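Dual oxidase maturation factor 1 (Mus musculus, PDB 6WXU) is probably needed for the maturation of the dual oxidase DUOX1 and for its transport from the endoplasmic reticulum to the plasma membrane. Local coordinates at residues B[84-87]-B[93-96]; B[129-134]-B[139-144]; B[158-163]-B[233-238]; B[181-186]-B[214-219]; B[195-198]-B[204-207]. One frame throughout, in Å; residues are numbered along the deposited sequence.

Contact 1: B[84-87]-B[93-96]; sequences NTTY and KWVS. With NAG (2-acetamido-2-deoxy-beta-D-glucopyranose), chain M.
The indole of Trp-94 lies against the neighbouring strand, and Thr-86 puts a methyl over the same ring face that carries the backbone carbonyl carbon of Thr-85. The contact is the turn end of an antiparallel beta hairpin, strands 77-86 and 94-103. Thr-86 CG2 stands 3.9 Å from the centroid of the five-membered ring of Trp-94, a CH-pi contact. The Thr-86 rotamer (chi1 63°) lays CG2 on the indole and leaves OG1 to bond Asp-152. Two backbone bonds make Thr-85 and Val-95 a hydrogen-bonded pair. Thr-85 N gives to Val-95 O at 3.0 Å, and Val-95 N gives to Thr-85 O at 2.8 Å. One register step away, Asn-84 and Ser-96 form a non-hydrogen-bonded pair with side chains on the same sheet face. Asn-84 carries an N-linked sugar there, with ND2 bonded to C1 of the NAG at 1.4 Å. Asn-84, Thr-85 and Thr-86 are the glycosylation sequon, so Thr-86, the third sequon residue, is the one packed on the indole. On the other face are Thr-85 and Val-95. Tyr-87 has its OH bonded to Tyr-126, while its CB rests 3.9 Å from CG1 of Val-95.

Contact 2: B[129-134]-B[139-144]; sequences AFAWRL and AEEYAK. With NAG (2-acetamido-2-deoxy-beta-D-glucopyranose), chain E.
Glu-141 of helix 138-147 reaches across to the backbone of Ala-131, in the chain that follows Phe-130. It is the first residue of 139-144 to touch the strand side. Its CG lies anti to its own carbonyl carbon (chi1 -78°), and the chain runs out extended from there. This carries the carboxylate to the Ala-131 amide. OE1 accepts the N-H of Ala-131 at 3.1 Å. The donor comes in on the syn side, 31° out of the carboxylate plane, so the bond is somewhat tilted. CB of Ala-131 lies 4.0 Å from the same OE1. The other oxygen, OE2, forms a salt bridge with Arg-136, which probably steadies the negative charge. The backbone O of Glu-141 lies level with the edge of the Phe-130 ring. Next comes Tyr-142, whose side chain packs on Glu-159 of helix 152-159. The backbone bonds Ala-143 N to Ala-139 O and Lys-144 N to Glu-140 O keep this turn helical. On the strand, CB of Ala-129 is 3.4 Å from O5 of a glycan NAG. Strand 128-130 is an outermost strand of the sheet, paired with strand 108-111, and Phe-130 packs on Ala-145 of helix 138-147 and Ala-158 of helix 152-159.

Contact 3: B[158-163]-B[233-238]; sequences AEKFTP and PCPLRL
Lys-160 lays its aliphatic chain beside Leu-236, the two side chains running past each other in opposite directions. CG of Lys-160 meets CD2 of Leu-236 at 3.9 Å. The lysine bends at chi2 (-69°) and is extended beyond, which carries its amine to the backbone of the facing loop. There NZ donates to the carbonyl O of Pro-235 at 3.1 Å. The C=O to donor angle is 163°, so NZ comes nearly head-on to the oxygen. The preceding carbon, CE, is 3.4 Å from that oxygen. Beyond the two segments, the same NZ forms a salt bridge with an acidic side chain of another protein chain, so the amine joins this loop to the assembly interface. Were a methionine here, the Pro-235 carbonyl and the acid of the other chain would probably be left without their charged mate. The lysine sits in a type I turn from Glu-159 to Thr-162, closed by Thr-162 N to Glu-159 O at 3.2 Å. A disulfide from Cys-234 to Cys-167 ties the 233-238 loop to the chain just before helix 170-199. Leu-236 also packs on Leu-157 of helix 152-159, while Phe-161 leans on Tyr-138 of helix 138-147 and Ile-103 of strand 94-103.

Contact 4: B[181-186]-B[214-219]; sequences SAMLWV and GLFQLL
Two neighbouring helices predicted to cross the membrane, 170-199 and 203-224, pack antiparallel here. Their short segments run at 170° to each other, with axes 8.1 Å apart. Phe-216 is the central side chain. CG1 of Val-186 sits over the middle of its ring, 3.5 Å from the centroid, as a CH-pi contact. This branch lies anti to the backbone N of Val-186 (chi1 175°), and that rotation sets it over the ring. Met-183 comes to the same ring from another direction. Its SD lies in the ring plane at the edge, 5.1 Å from the centroid, in a Met-aromatic contact. The nearest ring atom to SD is CD1 of Phe-216, at 3.8 Å. The bend at chi2 (-64°) also brings SD to CD2 of Leu-219, at 3.7 Å. Nearer the backbone, CB of Met-183 touches the carbonyl O of Phe-216. Met-183 further packs on Ala-220 and Phe-223 of the same partner helix. With alanine at position Phe-216, the Val-186 methyl and the Met-183 sulfur would probably lose their aromatic surface and a gap would open between the helices. Leu-184 and Gln-217 pack on helix 50-72. No hydrogen bond crosses between the segments, so the pair relies on dispersion and on the weak polarity of sulfur beside an aromatic edge, consistent with a membrane setting.

Contact 5: B[195-198]-B[204-207]; sequences NVML and VYGG
Met-197 reaches over to Tyr-205 with its terminal methyl, near the tight turn that joins helices 170-199 and 203-224. The two helices form a helical hairpin, and the predicted topology is consistent with its turn lying on the cytoplasmic side. CG of Met-197 stands anti to its carbonyl carbon. The chain then runs out extended through chi2 and folds at chi3 (-61°). That last fold turns CE to the second helix, where it meets CB of Tyr-205 at 3.6 Å. CE is also 4.0 Å from the backbone O of Tyr-205 and 4.1 Å from its CD2. The methyl thus touches the root of the tyrosine and comes obliquely to the ring. Tyr-205 has CG beside its backbone N (chi1 -79°), and the phenol end leads away from the first helix. Leu-198 takes the neighbouring place on its helix. Its side chain comes round to Gly-206, with CG 4.1 Å from CA of the glycine. Here the helices are close, with CA of Leu-198 5.2 Å from CA of Gly-206. A beta carbon on Gly-206 would point into Leu-198 CG, so the lack of a side chain probably lets the leucine come this close. Asn-195 turns to helix 50-72, where ND2 bonds Ser-60. Met-197 packs as well on an apolar side chain of another protein chain. No hydrogen bond links the two segments, so they are joined by the thioether methyl and by a leucine set against bare glycine backbone, through van der Waals contact alone.

Contacts 1, 2 and 3 lie in the part predicted to be extracellular, contacts 4 and 5 on the long helices 170-199 and 203-224. Contact 3 is the buried one, contact 4 is on the surface, and contacts 1, 2 and 5 are partly buried. Contacts 1 and 2 reach the same sheet, one in its glycosylated hairpin and the other at an outermost strand. Contacts 2 and 3 touch, with Trp-132 on Phe-161 and Tyr-142 on Thr-162. Contacts 4 and 5 have centres about 18 Å apart. Polar bonds to backbone atoms mark contacts 1 to 3; the other two lack a hydrogen bond between segments, with aromatic packing in contact 4 and a leucine against glycine in contact 5.

Contact 1: B[84-87]-B[93-96]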
# COMPACT_ATOMS: atom_id res chain seq x y z
N ASN B 84 14.62 7.35 30.50
CA ASN B 84 14.65 8.58 29.73
C ASN B 84 15.14 8.25 28.33
O ASN B 84 16.26 7.76 28.17
CB ASN B 84 15.57 9.62 30.37
CG ASN B 84 15.23 9.88 31.80
OD1 ASN B 84 14.13 9.60 32.25
ND2 ASN B 84 16.18 10.44 32.53
N THR B 85 14.33 8.54 27.32
CA THR B 85 14.64 8.18 25.95
C THR B 85 14.40 9.36 25.03
O THR B 85 13.83 10.38 25.42
CB THR B 85 13.81 6.99 25.48
OG1 THR B 85 12.42 7.31 25.58
CG2 THR B 85 14.09 5.77 26.32
N THR B 86 14.86 9.23 23.79
CA THR B 86 14.49 10.19 22.76
C THR B 86 13.03 9.98 22.37
O THR B 86 12.43 8.94 22.66
CB THR B 86 15.39 10.04 21.54
OG1 THR B 86 15.20 8.74 20.96
CG2 THR B 86 16.84 10.19 21.93
N TYR B 87 12.46 10.98 21.72
CA TYR B 87 11.04 10.93 21.39
C TYR B 87 10.79 10.84 19.89
O TYR B 87 10.18 9.88 19.42
CB TYR B 87 10.32 12.15 21.97
CG TYR B 87 8.83 12.13 21.75
CD1 TYR B 87 8.12 10.94 21.70
CD2 TYR B 87 8.13 13.31 21.57
CE1 TYR B 87 6.77 10.93 21.49
CE2 TYR B 87 6.77 13.30 21.36
CZ TYR B 87 6.10 12.11 21.33
OH TYR B 87 4.75 12.09 21.12
N LYS B 93 15.28 16.70 21.95
CA LYS B 93 14.67 16.66 23.27
C LYS B 93 14.40 15.22 23.71
O LYS B 93 14.01 14.38 22.90
CB LYS B 93 13.37 17.45 23.28
CG LYS B 93 13.55 18.93 23.07
CD LYS B 93 14.23 19.55 24.26
CE LYS B 93 14.44 21.03 24.06
NZ LYS B 93 15.38 21.30 22.94
N TRP B 94 14.60 14.96 25.00
CA TRP B 94 14.36 13.66 25.59
C TRP B 94 13.12 13.70 26.48
O TRP B 94 12.76 14.76 27.01
CB TRP B 94 15.56 13.20 26.42
CG TRP B 94 16.74 12.79 25.60
CD1 TRP B 94 17.21 13.40 24.48
CD2 TRP B 94 17.59 11.66 25.82
NE1 TRP B 94 18.31 12.73 24.00
CE2 TRP B 94 18.55 11.65 24.80
CE3 TRP B 94 17.62 10.65 26.78
CZ2 TRP B 94 19.54 10.68 24.72
CZ3 TRP B 94 18.60 9.69 26.70
CH2 TRP B 94 19.54 9.71 25.68
N VAL B 95 12.48 12.55 26.65
CA VAL B 95 11.29 12.42 27.47
C VAL B 95 11.53 11.37 28.53
O VAL B 95 12.40 10.51 28.41
CB VAL B 95 10.05 12.07 26.63
CG1 VAL B 95 9.74 13.17 25.66
CG2 VAL B 95 10.26 10.77 25.90
N SER B 96 10.73 11.44 29.59
CA SER B 96 10.77 10.48 30.69
C SER B 96 9.50 9.65 30.62
O SER B 96 8.40 10.16 30.88
CB SER B 96 10.88 11.20 32.03
OG SER B 96 10.90 10.27 33.10
C1 NAG M . 16.00 10.75 33.92
C2 NAG M . 16.61 9.68 34.81
C3 NAG M . 16.46 10.06 36.28
C4 NAG M . 17.04 11.44 36.52
C5 NAG M . 16.42 12.45 35.57
C6 NAG M . 17.04 13.82 35.67
C7 NAG M . 16.69 7.24 34.57
C8 NAG M . 15.91 5.99 34.29
N2 NAG M . 16.00 8.38 34.56
O3 NAG M . 17.13 9.10 37.08
O4 NAG M . 16.80 11.85 37.86
O5 NAG M . 16.60 12.02 34.21
O6 NAG M . 18.25 13.77 36.41
O7 NAG M . 17.90 7.22 34.78

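Contact 2: B[129-134]-B[139-144]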
# COMPACT_ATOMS: atom_id res chain seq x y z
N ALA B 129 0.49 -2.44 18.49
CA ALA B 129 0.39 -3.89 18.34
C ALA B 129 0.97 -4.33 17.01
O ALA B 129 0.58 -3.81 15.96
CB ALA B 129 -1.06 -4.35 18.44
N PHE B 130 1.88 -5.30 17.05
CA PHE B 130 2.46 -5.91 15.87
C PHE B 130 2.22 -7.41 15.95
O PHE B 130 2.68 -8.06 16.89
CB PHE B 130 3.96 -5.62 15.77
CG PHE B 130 4.30 -4.17 15.86
CD1 PHE B 130 4.44 -3.55 17.08
CD2 PHE B 130 4.49 -3.42 14.72
CE1 PHE B 130 4.74 -2.21 17.17
CE2 PHE B 130 4.80 -2.09 14.80
CZ PHE B 130 4.93 -1.48 16.02
N ALA B 131 1.52 -7.96 14.96
CA ALA B 131 1.05 -9.34 15.00
C ALA B 131 1.85 -10.23 14.06
O ALA B 131 2.22 -9.81 12.96
CB ALA B 131 -0.43 -9.41 14.63
N TRP B 132 2.11 -11.46 14.50
CA TRP B 132 2.81 -12.45 13.70
C TRP B 132 1.98 -13.71 13.51
O TRP B 132 2.53 -14.79 13.31
CB TRP B 132 4.16 -12.81 14.32
CG TRP B 132 4.09 -13.25 15.74
CD1 TRP B 132 3.40 -14.30 16.24
CD2 TRP B 132 4.77 -12.65 16.85
NE1 TRP B 132 3.58 -14.40 17.59
CE2 TRP B 132 4.42 -13.39 17.99
CE3 TRP B 132 5.62 -11.56 17.00
CZ2 TRP B 132 4.90 -13.08 19.26
CZ3 TRP B 132 6.10 -11.26 18.25
CH2 TRP B 132 5.73 -12.01 19.36
N ARG B 133 0.66 -13.59 13.58
CA ARG B 133 -0.21 -14.73 13.37
C ARG B 133 -0.02 -15.27 11.95
O ARG B 133 0.64 -14.66 11.11
CB ARG B 133 -1.67 -14.36 13.60
CG ARG B 133 -1.95 -13.67 14.91
CD ARG B 133 -3.44 -13.70 15.24
NE ARG B 133 -3.80 -14.86 16.05
CZ ARG B 133 -4.03 -14.82 17.36
NH1 ARG B 133 -3.95 -13.67 18.02
NH2 ARG B 133 -4.34 -15.93 18.01
N LEU B 134 -0.61 -16.44 11.70
CA LEU B 134 -0.42 -17.09 10.42
C LEU B 134 -1.02 -16.32 9.26
O LEU B 134 -0.57 -16.47 8.12
CB LEU B 134 -0.99 -18.51 10.46
CG LEU B 134 0.04 -19.61 10.21
CD1 LEU B 134 1.18 -19.50 11.20
CD2 LEU B 134 -0.61 -20.98 10.28
N ALA B 139 6.62 -8.04 8.90
CA ALA B 139 7.51 -7.13 8.19
C ALA B 139 6.73 -5.98 7.56
O ALA B 139 7.18 -4.83 7.60
CB ALA B 139 8.29 -7.89 7.13
N GLU B 140 5.57 -6.26 6.97
CA GLU B 140 4.78 -5.20 6.37
C GLU B 140 4.22 -4.27 7.44
O GLU B 140 4.15 -3.05 7.23
CB GLU B 140 3.65 -5.78 5.53
N GLU B 141 3.82 -4.81 8.59
CA GLU B 141 3.33 -3.97 9.67
C GLU B 141 4.44 -3.08 10.22
O GLU B 141 4.20 -1.92 10.54
CB GLU B 141 2.73 -4.83 10.77
CG GLU B 141 1.35 -5.33 10.45
CD GLU B 141 0.80 -6.22 11.54
OE1 GLU B 141 1.50 -7.17 11.93
OE2 GLU B 141 -0.33 -5.96 12.01
N TYR B 142 5.66 -3.61 10.33
CA TYR B 142 6.76 -2.80 10.81
C TYR B 142 7.14 -1.73 9.79
O TYR B 142 7.46 -0.60 10.17
CB TYR B 142 7.97 -3.68 11.14
CG TYR B 142 9.19 -2.90 11.54
CD1 TYR B 142 9.20 -2.17 12.71
CD2 TYR B 142 10.33 -2.91 10.76
CE1 TYR B 142 10.31 -1.45 13.08
CE2 TYR B 142 11.44 -2.19 11.12
CZ TYR B 142 11.43 -1.47 12.29
OH TYR B 142 12.53 -0.76 12.66
N ALA B 143 7.11 -2.06 8.50
CA ALA B 143 7.40 -1.05 7.49
C ALA B 143 6.35 0.05 7.49
O ALA B 143 6.68 1.23 7.30
CB ALA B 143 7.51 -1.70 6.12
N LYS B 144 5.09 -0.31 7.71
CA LYS B 144 4.03 0.69 7.77
C LYS B 144 4.12 1.54 9.02
O LYS B 144 3.78 2.72 9.00
CB LYS B 144 2.66 0.01 7.69
CG LYS B 144 1.51 0.97 7.48
CD LYS B 144 1.63 1.67 6.13
CE LYS B 144 0.61 2.78 5.98
NZ LYS B 144 0.85 3.90 6.93
C1 NAG E . -2.88 -3.90 21.78
C2 NAG E . -4.10 -3.73 22.68
C3 NAG E . -5.36 -3.52 21.84
C4 NAG E . -5.17 -2.41 20.82
C5 NAG E . -3.91 -2.67 20.00
C6 NAG E . -3.57 -1.55 19.05
C7 NAG E . -4.21 -4.83 24.87
C8 NAG E . -4.40 -6.13 25.59
N2 NAG E . -4.27 -4.89 23.54
O3 NAG E . -6.44 -3.18 22.70
O4 NAG E . -6.29 -2.40 19.93
O5 NAG E . -2.79 -2.81 20.89
O6 NAG E . -3.68 -0.28 19.69
O7 NAG E . -4.01 -3.78 25.47

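Contact 3: B[158-163]-B[233-238]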
# COMPACT_ATOMS: atom_id res chain seq x y z
N ALA B 158 9.95 -2.75 18.52
CA ALA B 158 9.16 -3.42 17.50
C ALA B 158 10.03 -4.15 16.50
O ALA B 158 9.60 -5.16 15.93
CB ALA B 158 8.28 -2.41 16.77
N GLU B 159 11.24 -3.67 16.25
CA GLU B 159 12.13 -4.34 15.32
C GLU B 159 12.94 -5.44 15.98
O GLU B 159 13.52 -6.25 15.26
CB GLU B 159 13.09 -3.34 14.68
CG GLU B 159 14.29 -3.03 15.53
CD GLU B 159 15.43 -2.48 14.72
OE1 GLU B 159 15.61 -2.93 13.56
OE2 GLU B 159 16.15 -1.60 15.22
N LYS B 160 13.00 -5.48 17.31
CA LYS B 160 13.63 -6.62 17.96
C LYS B 160 12.98 -7.94 17.57
O LYS B 160 13.64 -8.98 17.56
CB LYS B 160 13.59 -6.45 19.48
CG LYS B 160 14.56 -5.44 20.02
CD LYS B 160 15.98 -5.92 19.88
CE LYS B 160 16.94 -4.96 20.53
NZ LYS B 160 18.33 -5.46 20.48
N PHE B 161 11.68 -7.92 17.24
CA PHE B 161 10.93 -9.13 16.92
C PHE B 161 10.73 -9.32 15.43
O PHE B 161 9.90 -10.15 15.03
CB PHE B 161 9.57 -9.10 17.60
CG PHE B 161 9.63 -9.14 19.09
CD1 PHE B 161 9.78 -7.98 19.81
CD2 PHE B 161 9.55 -10.34 19.76
CE1 PHE B 161 9.85 -8.02 21.18
CE2 PHE B 161 9.62 -10.38 21.13
CZ PHE B 161 9.76 -9.22 21.84
N THR B 162 11.44 -8.58 14.60
CA THR B 162 11.19 -8.58 13.17
C THR B 162 11.86 -9.79 12.52
O THR B 162 12.81 -10.34 13.06
CB THR B 162 11.68 -7.27 12.56
OG1 THR B 162 10.75 -6.81 11.58
CG2 THR B 162 13.03 -7.43 11.91
N PRO B 163 11.35 -10.24 11.37
CA PRO B 163 11.97 -11.39 10.70
C PRO B 163 13.39 -11.08 10.26
O PRO B 163 13.67 -9.99 9.76
CB PRO B 163 11.06 -11.64 9.50
CG PRO B 163 9.78 -11.03 9.86
CD PRO B 163 10.09 -9.85 10.73
N PRO B 233 19.04 -13.73 26.70
CA PRO B 233 20.33 -13.12 26.37
C PRO B 233 20.25 -11.89 25.47
O PRO B 233 21.19 -11.09 25.48
CB PRO B 233 21.08 -14.25 25.65
CG PRO B 233 20.01 -15.05 25.03
CD PRO B 233 18.87 -15.02 26.01
N CYS B 234 19.17 -11.71 24.73
CA CYS B 234 19.11 -10.58 23.79
C CYS B 234 18.90 -9.28 24.55
O CYS B 234 17.98 -9.19 25.37
CB CYS B 234 18.01 -10.80 22.77
SG CYS B 234 18.37 -12.16 21.65
N PRO B 235 19.71 -8.26 24.30
CA PRO B 235 19.61 -7.03 25.09
C PRO B 235 18.43 -6.17 24.67
O PRO B 235 18.15 -6.00 23.49
CB PRO B 235 20.94 -6.32 24.79
CG PRO B 235 21.27 -6.76 23.42
CD PRO B 235 20.78 -8.18 23.29
N LEU B 236 17.75 -5.62 25.67
CA LEU B 236 16.65 -4.69 25.45
C LEU B 236 16.95 -3.37 26.14
O LEU B 236 16.11 -2.84 26.87
CB LEU B 236 15.34 -5.28 25.96
CG LEU B 236 14.76 -6.46 25.18
CD1 LEU B 236 13.68 -7.14 25.99
CD2 LEU B 236 14.21 -5.99 23.87
N ARG B 237 18.16 -2.86 25.95
CA ARG B 237 18.57 -1.62 26.59
C ARG B 237 17.86 -0.43 25.98
O ARG B 237 17.81 -0.28 24.76
CB ARG B 237 20.08 -1.44 26.47
CG ARG B 237 20.86 -2.72 26.62
CD ARG B 237 20.85 -3.18 28.05
NE ARG B 237 21.68 -2.33 28.89
CZ ARG B 237 22.78 -2.74 29.50
NH1 ARG B 237 23.47 -1.91 30.26
NH2 ARG B 237 23.18 -3.99 29.36
N LEU B 238 17.30 0.43 26.83
CA LEU B 238 16.65 1.67 26.40
C LEU B 238 17.30 2.82 27.17
O LEU B 238 16.80 3.24 28.21
CB LEU B 238 15.15 1.62 26.66
CG LEU B 238 14.32 0.70 25.79
CD1 LEU B 238 13.10 0.25 26.56
CD2 LEU B 238 13.90 1.42 24.53

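Contact 4: B[181-186]-B[214-219]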
# COMPACT_ATOMS: atom_id res chain seq x y z
N SER B 181 -1.89 -21.67 20.95
CA SER B 181 -3.25 -21.28 20.60
C SER B 181 -4.06 -22.48 20.14
O SER B 181 -5.25 -22.60 20.46
CB SER B 181 -3.23 -20.21 19.53
OG SER B 181 -4.54 -19.85 19.15
N ALA B 182 -3.44 -23.39 19.38
CA ALA B 182 -4.14 -24.60 18.96
C ALA B 182 -4.55 -25.45 20.16
O ALA B 182 -5.69 -25.94 20.23
CB ALA B 182 -3.27 -25.41 18.01
N MET B 183 -3.64 -25.64 21.11
CA MET B 183 -3.97 -26.40 22.31
C MET B 183 -5.11 -25.75 23.09
O MET B 183 -5.97 -26.44 23.63
CB MET B 183 -2.74 -26.55 23.21
CG MET B 183 -1.63 -27.39 22.61
SD MET B 183 -2.10 -29.10 22.33
CE MET B 183 -2.31 -29.11 20.56
N LEU B 184 -5.13 -24.42 23.15
CA LEU B 184 -6.20 -23.75 23.87
C LEU B 184 -7.55 -23.93 23.17
O LEU B 184 -8.58 -24.08 23.84
CB LEU B 184 -5.88 -22.27 24.05
CG LEU B 184 -4.85 -21.94 25.12
CD1 LEU B 184 -4.66 -20.45 25.22
CD2 LEU B 184 -5.29 -22.51 26.44
N TRP B 185 -7.56 -23.93 21.84
CA TRP B 185 -8.81 -24.19 21.14
C TRP B 185 -9.30 -25.61 21.39
O TRP B 185 -10.51 -25.84 21.56
CB TRP B 185 -8.66 -23.94 19.64
CG TRP B 185 -8.73 -22.51 19.26
CD1 TRP B 185 -7.80 -21.80 18.57
CD2 TRP B 185 -9.80 -21.60 19.54
NE1 TRP B 185 -8.22 -20.50 18.40
CE2 TRP B 185 -9.45 -20.35 18.99
CE3 TRP B 185 -11.02 -21.71 20.21
CZ2 TRP B 185 -10.27 -19.24 19.09
CZ3 TRP B 185 -11.83 -20.61 20.30
CH2 TRP B 185 -11.45 -19.39 19.75
N VAL B 186 -8.39 -26.58 21.43
CA VAL B 186 -8.79 -27.95 21.73
C VAL B 186 -9.35 -28.05 23.14
O VAL B 186 -10.33 -28.77 23.39
CB VAL B 186 -7.61 -28.91 21.51
CG1 VAL B 186 -7.99 -30.30 21.92
CG2 VAL B 186 -7.20 -28.91 20.06
N GLY B 214 -8.18 -29.92 31.31
CA GLY B 214 -7.02 -29.48 32.06
C GLY B 214 -5.69 -29.79 31.39
O GLY B 214 -4.77 -28.97 31.41
N LEU B 215 -5.59 -30.98 30.80
CA LEU B 215 -4.33 -31.40 30.20
C LEU B 215 -3.98 -30.56 28.98
O LEU B 215 -2.79 -30.33 28.72
CB LEU B 215 -4.39 -32.88 29.82
CG LEU B 215 -4.37 -33.86 30.98
CD1 LEU B 215 -4.53 -35.28 30.47
CD2 LEU B 215 -3.09 -33.73 31.78
N PHE B 216 -4.97 -30.09 28.24
CA PHE B 216 -4.63 -29.26 27.08
C PHE B 216 -4.20 -27.85 27.49
O PHE B 216 -3.38 -27.24 26.80
CB PHE B 216 -5.79 -29.23 26.10
CG PHE B 216 -5.88 -30.47 25.27
CD1 PHE B 216 -5.06 -30.64 24.17
CD2 PHE B 216 -6.77 -31.47 25.59
CE1 PHE B 216 -5.14 -31.78 23.41
CE2 PHE B 216 -6.85 -32.61 24.83
CZ PHE B 216 -6.03 -32.76 23.74
N GLN B 217 -4.72 -27.33 28.60
CA GLN B 217 -4.20 -26.07 29.12
C GLN B 217 -2.75 -26.23 29.56
O GLN B 217 -1.90 -25.37 29.26
CB GLN B 217 -5.06 -25.58 30.27
CG GLN B 217 -6.50 -25.33 29.90
CD GLN B 217 -7.32 -24.85 31.07
OE1 GLN B 217 -6.78 -24.32 32.04
NE2 GLN B 217 -8.62 -25.05 31.00
N LEU B 218 -2.44 -27.31 30.27
CA LEU B 218 -1.05 -27.54 30.67
C LEU B 218 -0.15 -27.76 29.46
O LEU B 218 1.03 -27.39 29.49
CB LEU B 218 -0.97 -28.71 31.63
CG LEU B 218 -1.67 -28.51 32.97
CD1 LEU B 218 -1.26 -29.58 33.95
CD2 LEU B 218 -1.36 -27.14 33.53
N LEU B 219 -0.67 -28.34 28.39
CA LEU B 219 0.13 -28.48 27.17
C LEU B 219 0.40 -27.13 26.53
O LEU B 219 1.48 -26.90 25.98
CB LEU B 219 -0.57 -29.41 26.19
CG LEU B 219 0.19 -30.69 25.84
CD1 LEU B 219 0.40 -31.53 27.09
CD2 LEU B 219 -0.57 -31.47 24.80

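Contact 5: B[195-198]-B[204-207]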
# COMPACT_ATOMS: atom_id res chain seq x y z
N ASN B 195 -19.53 -30.01 29.18
CA ASN B 195 -20.82 -29.49 29.59
C ASN B 195 -21.97 -30.22 28.92
O ASN B 195 -23.04 -30.39 29.53
CB ASN B 195 -20.91 -27.99 29.28
CG ASN B 195 -20.20 -27.16 30.31
OD1 ASN B 195 -19.61 -26.13 29.99
ND2 ASN B 195 -20.25 -27.59 31.56
N VAL B 196 -21.79 -30.68 27.68
CA VAL B 196 -22.85 -31.43 27.02
C VAL B 196 -23.02 -32.79 27.68
O VAL B 196 -24.13 -33.16 28.10
CB VAL B 196 -22.56 -31.57 25.51
CG1 VAL B 196 -23.43 -32.67 24.92
CG2 VAL B 196 -22.82 -30.26 24.81
N MET B 197 -21.94 -33.56 27.79
CA MET B 197 -22.01 -34.90 28.36
C MET B 197 -22.15 -34.90 29.87
O MET B 197 -22.14 -35.98 30.47
CB MET B 197 -20.78 -35.70 27.95
CG MET B 197 -20.65 -35.87 26.45
SD MET B 197 -19.76 -37.36 25.98
CE MET B 197 -18.18 -37.03 26.75
N LEU B 198 -22.25 -33.74 30.50
CA LEU B 198 -22.66 -33.67 31.90
C LEU B 198 -24.15 -33.38 32.06
O LEU B 198 -24.73 -33.77 33.07
CB LEU B 198 -21.86 -32.60 32.64
CG LEU B 198 -20.58 -33.08 33.31
CD1 LEU B 198 -19.80 -31.90 33.86
CD2 LEU B 198 -20.92 -34.05 34.43
N VAL B 204 -19.13 -40.74 34.17
CA VAL B 204 -17.77 -41.15 33.83
C VAL B 204 -17.21 -40.27 32.72
O VAL B 204 -16.11 -39.72 32.83
CB VAL B 204 -17.74 -42.64 33.44
N TYR B 205 -17.96 -40.11 31.63
CA TYR B 205 -17.44 -39.39 30.48
C TYR B 205 -17.28 -37.90 30.76
O TYR B 205 -16.34 -37.28 30.25
CB TYR B 205 -18.34 -39.62 29.27
CG TYR B 205 -18.11 -40.96 28.60
CD1 TYR B 205 -18.60 -42.13 29.15
CD2 TYR B 205 -17.40 -41.04 27.41
CE1 TYR B 205 -18.39 -43.35 28.53
CE2 TYR B 205 -17.18 -42.25 26.79
CZ TYR B 205 -17.68 -43.40 27.35
OH TYR B 205 -17.47 -44.62 26.74
N GLY B 206 -18.15 -37.31 31.58
CA GLY B 206 -17.94 -35.93 31.96
C GLY B 206 -16.70 -35.75 32.81
O GLY B 206 -15.87 -34.87 32.56
N GLY B 207 -16.54 -36.60 33.83
CA GLY B 207 -15.35 -36.56 34.65
C GLY B 207 -14.08 -36.87 33.89
O GLY B 207 -12.99 -36.53 34.36